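Local coordinates for transcriptional activator PlcR protein (Bacillus thuringiensis, PDB 3U3W), which activates transcription of virulence genes when the quorum-sensing peptide PapR is bound, recognising DNA through a helix-turn-helix domain joined to a helical tetratricopeptide-type domain, at residues Q81-M84 with L85-K89; V98-E101 with L102-E105; P109-Q112 with Q113-W117; Y133-L136 with E137-L141. All coordinates share one frame; numbering follows the deposited sequence. Where two conformers were deposited one is given.

Contact 1: Q81-M84 with L85-K89; sequences QVIM and LCKQK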
loop_
_atom_site.group_PDB
_atom_site.type_symbol
_atom_site.label_atom_id
_atom_site.label_comp_id
_atom_site.label_asym_id
_atom_site.label_seq_id
_atom_site.Cartn_x
_atom_site.Cartn_y
_atom_site.Cartn_z
ATOM N N GLN A 81 13.796 -0.905 -6.392
ATOM C CA GLN A 81 15.098 -0.275 -6.185
ATOM C C GLN A 81 15.139 1.062 -6.919
ATOM O O GLN A 81 15.437 2.118 -6.334
ATOM C CB GLN A 81 16.221 -1.191 -6.681
ATOM C CG GLN A 81 17.054 -1.794 -5.571
ATOM C CD GLN A 81 17.640 -3.166 -5.918
ATOM O OE1 GLN A 81 17.547 -3.639 -7.057
ATOM N NE2 GLN A 81 18.245 -3.813 -4.923
ATOM N N VAL A 82 14.807 1.003 -8.201
ATOM C CA VAL A 82 14.786 2.175 -9.048
ATOM C C VAL A 82 13.874 3.231 -8.405
ATOM O O VAL A 82 14.258 4.403 -8.261
ATOM C CB VAL A 82 14.320 1.795 -10.473
ATOM C CG1 VAL A 82 14.017 3.038 -11.306
ATOM C CG2 VAL A 82 15.363 0.923 -11.151
ATOM N N ILE A 83 12.693 2.791 -7.973
ATOM C CA ILE A 83 11.721 3.677 -7.353
ATOM C C ILE A 83 12.292 4.368 -6.115
ATOM O O ILE A 83 12.121 5.567 -5.929
ATOM C CB ILE A 83 10.397 2.951 -7.065
ATOM C CG1 ILE A 83 9.619 2.765 -8.369
ATOM C CG2 ILE A 83 9.551 3.719 -6.052
ATOM C CD1 ILE A 83 8.441 1.849 -8.225
ATOM N N MET A 84 12.989 3.610 -5.281
ATOM C CA MET A 84 13.605 4.181 -4.096
ATOM C C MET A 84 14.655 5.218 -4.492
ATOM O O MET A 84 14.653 6.335 -3.987
ATOM C CB MET A 84 14.228 3.080 -3.237
ATOM C CG MET A 84 14.981 3.600 -2.029
ATOM S SD MET A 84 14.009 4.786 -1.087
ATOM C CE MET A 84 12.633 3.755 -0.552
ATOM N N LEU A 85 15.552 4.835 -5.397
ATOM C CA LEU A 85 16.587 5.744 -5.898
ATOM C C LEU A 85 16.002 7.035 -6.501
ATOM O O LEU A 85 16.490 8.131 -6.232
ATOM C CB LEU A 85 17.474 5.033 -6.929
ATOM C CG LEU A 85 18.426 3.912 -6.470
ATOM C CD1 LEU A 85 18.948 3.127 -7.665
ATOM C CD2 LEU A 85 19.586 4.433 -5.632
ATOM N N CYS A 86 14.963 6.899 -7.321
ATOM C CA CYS A 86 14.278 8.068 -7.878
ATOM C C CYS A 86 13.801 9.009 -6.759
ATOM O O CYS A 86 14.015 10.229 -6.805
ATOM C CB CYS A 86 13.126 7.615 -8.772
ATOM S SG CYS A 86 12.314 8.905 -9.767
ATOM N N LYS A 87 13.191 8.423 -5.736
ATOM C CA LYS A 87 12.779 9.150 -4.541
ATOM C C LYS A 87 13.921 9.917 -3.923
ATOM O O LYS A 87 13.755 11.052 -3.475
ATOM C CB LYS A 87 12.197 8.187 -3.504
ATOM C CG LYS A 87 10.695 8.223 -3.418
ATOM C CD LYS A 87 10.143 6.872 -3.003
ATOM C CE LYS A 87 8.833 7.014 -2.247
ATOM N NZ LYS A 87 8.295 5.687 -1.833
ATOM N N GLN A 88 15.086 9.284 -3.881
ATOM C CA GLN A 88 16.271 9.920 -3.338
ATOM C C GLN A 88 17.002 10.854 -4.334
ATOM O O GLN A 88 17.998 11.482 -3.975
ATOM C CB GLN A 88 17.205 8.850 -2.778
ATOM C CG GLN A 88 16.450 7.744 -2.045
ATOM C CD GLN A 88 17.372 6.723 -1.371
ATOM O OE1 GLN A 88 18.477 6.464 -1.837
ATOM N NE2 GLN A 88 16.910 6.144 -0.267
ATOM N N LYS A 89 16.493 10.969 -5.563
ATOM C CA LYS A 89 17.123 11.828 -6.590
ATOM C C LYS A 89 18.519 11.327 -6.992
ATOM O O LYS A 89 19.383 12.099 -7.389
ATOM C CB LYS A 89 17.203 13.298 -6.145
ATOM C CG LYS A 89 15.874 13.903 -5.707
ATOM C CD LYS A 89 14.846 13.844 -6.830
ATOM C CE LYS A 89 13.437 14.117 -6.316
ATOM N NZ LYS A 89 12.889 12.961 -5.566
#
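The side chain of M84 runs along the helix to meet Q88, one turn further on. Its CB lies over the start of the next peptide, close to L85 N. CG stands anti to the backbone N (chi1 176°), which carries it beside the carbonyl carbon and to 3.6 Å from Q88 NE2. In one of the two modelled conformers of M84, bends at chi2 and chi3 then bring SD to about 3.3 Å from Q88 NE2, a contact and not a bond, the two side chains crossing obliquely; an unbranched, flexible methionine can fold in this way on a partly exposed surface. The amide's other atom, Q88 OE1, is bonded to R90. Underneath runs the backbone ladder of the last turns of helix 72-87, in the helical repeat domain of this RNPP-family regulator. L85 N bonds to Q81 O at 2.9 Å and C86 N to V82 O at 2.8 Å. The helix then ends in a Schellman motif: K89 takes positive phi (65°), and its N returns to C86 O at 2.9 Å. K89 NZ also reaches back, 3.2 Å from C86 O on a lone pair and 3.0 Å from K87 O from above the carbonyl plane. Lysine suits this place because its ammonium also forms a salt bridge with an acidic side chain of the bound peptide, while the small, buried C86 packs on an aromatic side chain of the peptide.

Contact 2: V98-E101 with L102-E105; sequences VWNE and LKKE
E101 OE1 receives K104 NZ at 3.1 Å in a salt bridge across the end of helix 91-102. The lysine comes on the syn side, 34° out of the carboxylate plane. E101 bends at chi2 while K104 stays extended beyond CG; the chains cross, K104 CD and CE passing beside the carboxylate on the way to NZ. The other oxygen, OE2, pairs with R74, and this second cationic partner probably helps to keep the buried glutamate ionised. On another side of the helix W99 and K103 meet through the lysine's aliphatic part: its CD lies 3.7 Å from W99 NE1, obliquely to the ring. In K103 a chi1 of 62° with an extended chi2 puts CD beside the indole N; the later bends lead NZ on to a shared water. That water, in the ring plane, accepts from W99 NE1 at 3.1 Å and, weakly, from K103 NZ; a long amphipathic lysine suits this exposed edge. The backbone unwinds here. L102 N still bonds to V98 O at 2.8 Å, but K103 N and K104 N make weak bonds, and a type I turn from L102 to E105 leads out of the helix. V98 CG1 and L102 CD1, 3.6 Å apart, lie side by side, and these two aliphatic residues face helix 109-125 at Y119, with L102 also on L115 and V98 reaching V82 of helix 72-87.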
loop_
_atom_site.group_PDB
_atom_site.type_symbol
_atom_site.label_atom_id
_atom_site.label_comp_id
_atom_site.label_asym_id
_atom_site.label_seq_id
_atom_site.Cartn_x
_atom_site.Cartn_y
_atom_site.Cartn_z
ATOM N N VAL A 98 19.723 1.167 -14.788
ATOM C CA VAL A 98 18.717 0.885 -15.799
ATOM C C VAL A 98 19.312 0.630 -17.193
ATOM O O VAL A 98 18.798 -0.193 -17.967
ATOM C CB VAL A 98 17.697 2.035 -15.856
ATOM C CG1 VAL A 98 16.939 2.027 -17.167
ATOM C CG2 VAL A 98 16.762 1.940 -14.667
ATOM N N TRP A 99 20.388 1.346 -17.518
ATOM C CA TRP A 99 21.071 1.114 -18.786
ATOM C C TRP A 99 21.596 -0.327 -18.886
ATOM O O TRP A 99 21.431 -0.988 -19.911
ATOM C CB TRP A 99 22.202 2.123 -19.026
ATOM C CG TRP A 99 22.961 1.778 -20.246
ATOM C CD1 TRP A 99 24.231 1.267 -20.309
ATOM C CD2 TRP A 99 22.483 1.835 -21.601
ATOM N NE1 TRP A 99 24.581 1.029 -21.622
ATOM C CE2 TRP A 99 23.528 1.371 -22.434
ATOM C CE3 TRP A 99 21.284 2.253 -22.192
ATOM C CZ2 TRP A 99 23.404 1.307 -23.829
ATOM C CZ3 TRP A 99 21.164 2.193 -23.583
ATOM C CH2 TRP A 99 22.221 1.719 -24.383
ATOM N N ASN A 100 22.209 -0.812 -17.810
ATOM C CA ASN A 100 22.676 -2.203 -17.766
ATOM C C ASN A 100 21.571 -3.207 -18.020
ATOM O O ASN A 100 21.731 -4.127 -18.817
ATOM C CB ASN A 100 23.393 -2.508 -16.449
ATOM C CG ASN A 100 24.788 -1.902 -16.409
ATOM O OD1 ASN A 100 25.392 -1.654 -17.459
ATOM N ND2 ASN A 100 25.302 -1.654 -15.207
ATOM N N GLU A 101 20.444 -3.012 -17.351
ATOM C CA GLU A 101 19.301 -3.876 -17.554
ATOM C C GLU A 101 18.776 -3.776 -18.985
ATOM O O GLU A 101 18.339 -4.765 -19.574
ATOM C CB GLU A 101 18.198 -3.527 -16.556
ATOM C CG GLU A 101 17.045 -4.504 -16.571
ATOM C CD GLU A 101 17.446 -5.872 -16.034
ATOM O OE1 GLU A 101 18.333 -5.914 -15.148
ATOM O OE2 GLU A 101 16.883 -6.894 -16.502
ATOM N N LEU A 102 18.810 -2.568 -19.535
ATOM C CA LEU A 102 18.242 -2.316 -20.857
ATOM C C LEU A 102 19.003 -3.035 -21.961
ATOM O O LEU A 102 18.417 -3.415 -22.981
ATOM C CB LEU A 102 18.198 -0.809 -21.149
ATOM C CG LEU A 102 16.919 -0.093 -20.718
ATOM C CD1 LEU A 102 17.099 1.431 -20.693
ATOM C CD2 LEU A 102 15.788 -0.499 -21.663
ATOM N N LYS A 103 20.306 -3.219 -21.762
ATOM C CA LYS A 103 21.133 -3.787 -22.821
ATOM C C LYS A 103 21.113 -5.321 -22.851
ATOM O O LYS A 103 21.690 -5.938 -23.748
ATOM C CB LYS A 103 22.556 -3.201 -22.801
ATOM C CG LYS A 103 23.349 -3.470 -21.548
ATOM C CD LYS A 103 24.644 -2.659 -21.546
ATOM C CE LYS A 103 25.252 -2.568 -22.952
ATOM N NZ LYS A 103 26.695 -2.979 -23.008
ATOM N N LYS A 104 20.429 -5.928 -21.881
ATOM C CA LYS A 104 20.104 -7.354 -21.950
ATOM C C LYS A 104 19.073 -7.632 -23.046
ATOM O O LYS A 104 18.892 -8.777 -23.455
ATOM C CB LYS A 104 19.579 -7.876 -20.613
ATOM C CG LYS A 104 20.565 -7.781 -19.458
ATOM C CD LYS A 104 19.953 -8.380 -18.186
ATOM C CE LYS A 104 20.778 -8.044 -16.941
ATOM N NZ LYS A 104 20.099 -8.456 -15.669
ATOM N N GLU A 105 18.395 -6.587 -23.513
ATOM C CA GLU A 105 17.478 -6.707 -24.641
ATOM C C GLU A 105 16.392 -7.780 -24.475
ATOM O O GLU A 105 15.918 -8.335 -25.466
ATOM C CB GLU A 105 18.272 -6.988 -25.917
ATOM C CG GLU A 105 19.342 -5.956 -26.216
ATOM C CD GLU A 105 18.749 -4.608 -26.564
ATOM O OE1 GLU A 105 17.588 -4.582 -27.031
ATOM O OE2 GLU A 105 19.439 -3.582 -26.364
HETATM O O HOH W 1 27.523 0.177 -22.071
#

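Contact 3: P109-Q112 with Q113-W117; sequences PEFQ and QFLQW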
loop_
_atom_site.group_PDB
_atom_site.type_symbol
_atom_site.label_atom_id
_atom_site.label_comp_id
_atom_site.label_asym_id
_atom_site.label_seq_id
_atom_site.Cartn_x
_atom_site.Cartn_y
_atom_site.Cartn_z
ATOM N N PRO A 109 7.350 -6.155 -22.673
ATOM C CA PRO A 109 7.002 -4.766 -23.012
ATOM C C PRO A 109 6.802 -3.853 -21.794
ATOM O O PRO A 109 7.403 -2.774 -21.772
ATOM C CB PRO A 109 5.703 -4.907 -23.817
ATOM C CG PRO A 109 5.799 -6.276 -24.428
ATOM C CD PRO A 109 6.527 -7.134 -23.404
ATOM N N GLU A 110 5.997 -4.274 -20.813
ATOM C CA GLU A 110 5.721 -3.442 -19.643
ATOM C C GLU A 110 6.978 -3.131 -18.837
ATOM O O GLU A 110 7.164 -1.995 -18.395
ATOM C CB GLU A 110 4.648 -4.066 -18.736
ATOM C CG GLU A 110 4.592 -3.456 -17.334
ATOM C CD GLU A 110 3.603 -4.154 -16.388
ATOM O OE1 GLU A 110 2.998 -5.189 -16.755
ATOM O OE2 GLU A 110 3.436 -3.656 -15.254
ATOM N N PHE A 111 7.835 -4.132 -18.633
ATOM C CA PHE A 111 9.078 -3.901 -17.895
ATOM C C PHE A 111 10.032 -3.047 -18.739
ATOM O O PHE A 111 10.700 -2.160 -18.209
ATOM C CB PHE A 111 9.744 -5.213 -17.445
ATOM C CG PHE A 111 10.954 -5.016 -16.536
ATOM C CD1 PHE A 111 10.837 -4.343 -15.325
ATOM C CD2 PHE A 111 12.201 -5.523 -16.887
ATOM C CE1 PHE A 111 11.948 -4.169 -14.479
ATOM C CE2 PHE A 111 13.315 -5.350 -16.050
ATOM C CZ PHE A 111 13.183 -4.673 -14.850
ATOM N N GLN A 112 10.091 -3.300 -20.045
ATOM C CA GLN A 112 10.936 -2.486 -20.917
ATOM C C GLN A 112 10.466 -1.033 -20.896
ATOM O O GLN A 112 11.285 -0.118 -20.848
ATOM C CB GLN A 112 10.982 -3.036 -22.350
ATOM C CG GLN A 112 11.613 -4.427 -22.466
ATOM C CD GLN A 112 13.019 -4.417 -23.060
ATOM O OE1 GLN A 112 14.013 -4.370 -22.335
ATOM N NE2 GLN A 112 13.104 -4.483 -24.388
ATOM N N GLN A 113 9.151 -0.825 -20.912
ATOM C CA GLN A 113 8.605 0.522 -20.837
ATOM C C GLN A 113 8.985 1.235 -19.546
ATOM O O GLN A 113 9.317 2.420 -19.559
ATOM C CB GLN A 113 7.097 0.503 -20.992
ATOM C CG GLN A 113 6.524 1.872 -21.229
ATOM C CD GLN A 113 5.037 1.879 -21.058
ATOM O OE1 GLN A 113 4.539 1.427 -20.038
ATOM N NE2 GLN A 113 4.310 2.367 -22.059
ATOM N N PHE A 114 8.937 0.507 -18.436
ATOM C CA PHE A 114 9.356 1.048 -17.158
ATOM C C PHE A 114 10.840 1.475 -17.189
ATOM O O PHE A 114 11.192 2.564 -16.742
ATOM C CB PHE A 114 9.121 0.023 -16.039
ATOM C CG PHE A 114 9.765 0.407 -14.746
ATOM C CD1 PHE A 114 9.096 1.215 -13.844
ATOM C CD2 PHE A 114 11.063 0.025 -14.467
ATOM C CE1 PHE A 114 9.698 1.597 -12.661
ATOM C CE2 PHE A 114 11.680 0.403 -13.288
ATOM C CZ PHE A 114 11.001 1.194 -12.381
ATOM N N LEU A 115 11.708 0.616 -17.720
ATOM C CA LEU A 115 13.135 0.943 -17.847
ATOM C C LEU A 115 13.384 2.211 -18.683
ATOM O O LEU A 115 14.135 3.099 -18.283
ATOM C CB LEU A 115 13.895 -0.230 -18.465
ATOM C CG LEU A 115 13.857 -1.594 -17.768
ATOM C CD1 LEU A 115 14.426 -2.645 -18.710
ATOM C CD2 LEU A 115 14.586 -1.577 -16.409
ATOM N N GLN A 116 12.748 2.268 -19.846
ATOM C CA GLN A 116 12.879 3.393 -20.764
ATOM C C GLN A 116 12.381 4.705 -20.159
ATOM O O GLN A 116 13.085 5.715 -20.215
ATOM C CB GLN A 116 12.157 3.096 -22.087
ATOM C CG GLN A 116 12.780 1.930 -22.858
ATOM C CD GLN A 116 12.324 1.850 -24.305
ATOM O OE1 GLN A 116 11.165 1.532 -24.589
ATOM N NE2 GLN A 116 13.236 2.139 -25.231
ATOM N N TRP A 117 11.175 4.678 -19.585
ATOM C CA TRP A 117 10.650 5.808 -18.818
ATOM C C TRP A 117 11.706 6.299 -17.828
ATOM O O TRP A 117 12.103 7.463 -17.873
ATOM C CB TRP A 117 9.314 5.429 -18.130
ATOM C CG TRP A 117 8.937 6.227 -16.910
ATOM C CD1 TRP A 117 9.113 7.571 -16.708
ATOM C CD2 TRP A 117 8.336 5.721 -15.707
ATOM N NE1 TRP A 117 8.651 7.929 -15.454
ATOM C CE2 TRP A 117 8.177 6.810 -14.823
ATOM C CE3 TRP A 117 7.915 4.455 -15.295
ATOM C CZ2 TRP A 117 7.628 6.664 -13.556
ATOM C CZ3 TRP A 117 7.356 4.318 -14.033
ATOM C CH2 TRP A 117 7.226 5.413 -13.181
#
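F111 and L115 are brought together by different first torsions: the phenylalanine CG is anti to its backbone N (chi1 -173°), leaning along the helix toward the next turn, whereas the leucine CG lies beside its own N (chi1 -58°), leaning back. This i to i+4 pair opens helix 109-125 of the tetratricopeptide-type domain. L115 CD2 makes a CH-pi contact over one face of the F111 ring, 4.2 Å from the centroid and 28° off the normal. A branched leucine suits the place, since its methyls can lie on the ring. F114 CD2 comes obliquely to within 4.3 Å of F111 CE1, giving a buried apolar ridge that faces helix 72-87 at K75, F78, K79 and V82, while F111 and L115 also pack on V98, E101 and L102 of helix 91-102. Polar residues take the other sides. E110 accepts from the backbone N of I149 and of D150; Q113 OE1 accepts from Q153 NE2, and Q113 NE2 makes a weak bond to L141 O. The backbone keeps regular bonds throughout, among them Q113 N to P109 O at 2.8 Å; proline fits this first turn, where it need donate no N-H. L115 CG lies 3.2 Å from F111 O.

Contact 4: Y133-L136 with E137-L141; sequences YCIL and ELKKL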
loop_
_atom_site.group_PDB
_atom_site.type_symbol
_atom_site.label_atom_id
_atom_site.label_comp_id
_atom_site.label_asym_id
_atom_site.label_seq_id
_atom_site.Cartn_x
_atom_site.Cartn_y
_atom_site.Cartn_z
ATOM N N TYR A 133 13.377 16.578 -26.271
ATOM C CA TYR A 133 13.590 15.236 -26.771
ATOM C C TYR A 133 13.067 14.221 -25.750
ATOM O O TYR A 133 12.420 13.231 -26.101
ATOM C CB TYR A 133 15.073 15.028 -27.071
ATOM C CG TYR A 133 15.430 13.626 -27.498
ATOM C CD1 TYR A 133 15.376 13.245 -28.836
ATOM C CD2 TYR A 133 15.829 12.682 -26.561
ATOM C CE1 TYR A 133 15.718 11.957 -29.222
ATOM C CE2 TYR A 133 16.181 11.409 -26.933
ATOM C CZ TYR A 133 16.120 11.047 -28.261
ATOM O OH TYR A 133 16.457 9.764 -28.620
ATOM N N CYS A 134 13.329 14.488 -24.477
ATOM C CA CYS A 134 12.765 13.674 -23.408
ATOM C C CYS A 134 11.234 13.539 -23.529
ATOM O O CYS A 134 10.690 12.436 -23.525
ATOM C CB CYS A 134 13.158 14.252 -22.051
ATOM S SG CYS A 134 12.751 13.193 -20.672
ATOM N N ILE A 135 10.546 14.667 -23.656
ATOM C CA ILE A 135 9.094 14.665 -23.784
ATOM C C ILE A 135 8.613 13.839 -24.975
ATOM O O ILE A 135 7.660 13.051 -24.857
ATOM C CB ILE A 135 8.540 16.097 -23.905
ATOM C CG1 ILE A 135 8.617 16.799 -22.551
ATOM C CG2 ILE A 135 7.116 16.081 -24.433
ATOM C CD1 ILE A 135 8.259 18.249 -22.610
ATOM N N LEU A 136 9.267 14.016 -26.121
ATOM C CA LEU A 136 8.883 13.272 -27.319
ATOM C C LEU A 136 9.069 11.763 -27.150
ATOM O O LEU A 136 8.263 10.974 -27.636
ATOM C CB LEU A 136 9.657 13.774 -28.541
ATOM C CG LEU A 136 9.213 15.140 -29.081
ATOM C CD1 LEU A 136 10.217 15.718 -30.088
ATOM C CD2 LEU A 136 7.810 15.064 -29.687
ATOM N N GLU A 137 10.139 11.360 -26.471
ATOM C CA GLU A 137 10.366 9.946 -26.216
ATOM C C GLU A 137 9.314 9.400 -25.241
ATOM O O GLU A 137 8.761 8.312 -25.442
ATOM C CB GLU A 137 11.775 9.709 -25.689
ATOM C CG GLU A 137 12.862 9.917 -26.736
ATOM C CD GLU A 137 12.558 9.199 -28.052
ATOM O OE1 GLU A 137 12.165 8.012 -28.029
ATOM O OE2 GLU A 137 12.707 9.835 -29.118
ATOM N N LEU A 138 9.029 10.167 -24.199
ATOM C CA LEU A 138 7.976 9.800 -23.259
ATOM C C LEU A 138 6.612 9.652 -23.938
ATOM O O LEU A 138 5.913 8.669 -23.719
ATOM C CB LEU A 138 7.912 10.804 -22.117
ATOM C CG LEU A 138 9.119 10.653 -21.213
ATOM C CD1 LEU A 138 9.075 11.658 -20.085
ATOM C CD2 LEU A 138 9.134 9.235 -20.682
ATOM N N LYS A 139 6.248 10.614 -24.782
ATOM C CA LYS A 139 4.991 10.534 -25.517
ATOM C C LYS A 139 4.908 9.275 -26.378
ATOM O O LYS A 139 3.827 8.743 -26.610
ATOM C CB LYS A 139 4.761 11.801 -26.358
ATOM C CG LYS A 139 4.263 12.978 -25.527
ATOM C CD LYS A 139 4.082 14.248 -26.340
ATOM C CE LYS A 139 3.198 15.228 -25.570
ATOM N NZ LYS A 139 3.173 16.598 -26.138
ATOM N N LYS A 140 6.055 8.790 -26.831
ATOM C CA LYS A 140 6.095 7.613 -27.689
ATOM C C LYS A 140 5.808 6.345 -26.895
ATOM O O LYS A 140 5.155 5.434 -27.391
ATOM C CB LYS A 140 7.434 7.529 -28.440
ATOM C CG LYS A 140 7.448 8.335 -29.751
ATOM C CD LYS A 140 8.865 8.525 -30.326
ATOM C CE LYS A 140 9.668 7.223 -30.342
ATOM N NZ LYS A 140 11.047 7.414 -30.903
ATOM N N LEU A 141 6.292 6.293 -25.659
ATOM C CA LEU A 141 5.913 5.225 -24.737
ATOM C C LEU A 141 4.398 5.219 -24.533
ATOM O O LEU A 141 3.780 4.163 -24.501
ATOM C CB LEU A 141 6.623 5.384 -23.391
ATOM C CG LEU A 141 8.148 5.454 -23.404
ATOM C CD1 LEU A 141 8.727 5.546 -21.973
ATOM C CD2 LEU A 141 8.729 4.270 -24.156
#
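Y133 and E137 make the aromatic contact. The methylene of the glutamate, CG, lies over one face of the phenol ring, offset toward the rim and 3.6 Å from CE2; measured to the centroid this CH-pi contact spans 4.0 Å. Tyrosine CG is anti to its backbone N (chi1 175°) and so leans toward the next turn, while glutamate CG turns back beside its own N. A bend at chi2 then folds the carboxylate across the ring, the two planes 35° apart. The charged contact follows from that fold: E137 OE1 offers its syn lone pair to K140 NZ at 3.1 Å, and OE2 adds a weak bond. Glutamate serves both needs, with a methylene for the ring and a carboxylate for the lysine. The stretch forms most of helix 131-143, which packs against helices 109-125 and 153-167 in the repeated helical array of the RNPP-type domain. Its apolar contacts lie on the buried side. C134 SG meets L138 CD1 at 4.0 Å, a small residue beside a branched one, with I164 and I161 of helix 153-167 packed against them. I135 and K139 run side by side, CG2 to CD 4.0 Å, the lysine's methylenes following the isoleucine until NZ bonds to Y165 OH. Among the backbone bonds, K139 N to I135 O is short at 2.8 Å, whereas K140 N to L136 O is weak.

Contacts 1, 2 and 3 sit on three helices, contact 2 at the end of its helix and into the loop that follows. V82 of contact 1 touches both V98 and F114, and L115 of contact 3 packs on E101 and L102 of contact 2. Contact 4 joins the group only through contact 3, where L141 meets Q113, Q116 and W117. Contact 3 is the most buried, its chemistry aromatic and aliphatic; contact 2 is the most exposed, and contacts 1 and 4 are mixed. Contacts 1 and 2 mark helix ends, a Schellman motif and a turn. Contacts 2 and 4 each carry a glutamate-lysine salt bridge. Contacts 1 and 3 reach the bound peptide, and contact 1 also the second subunit.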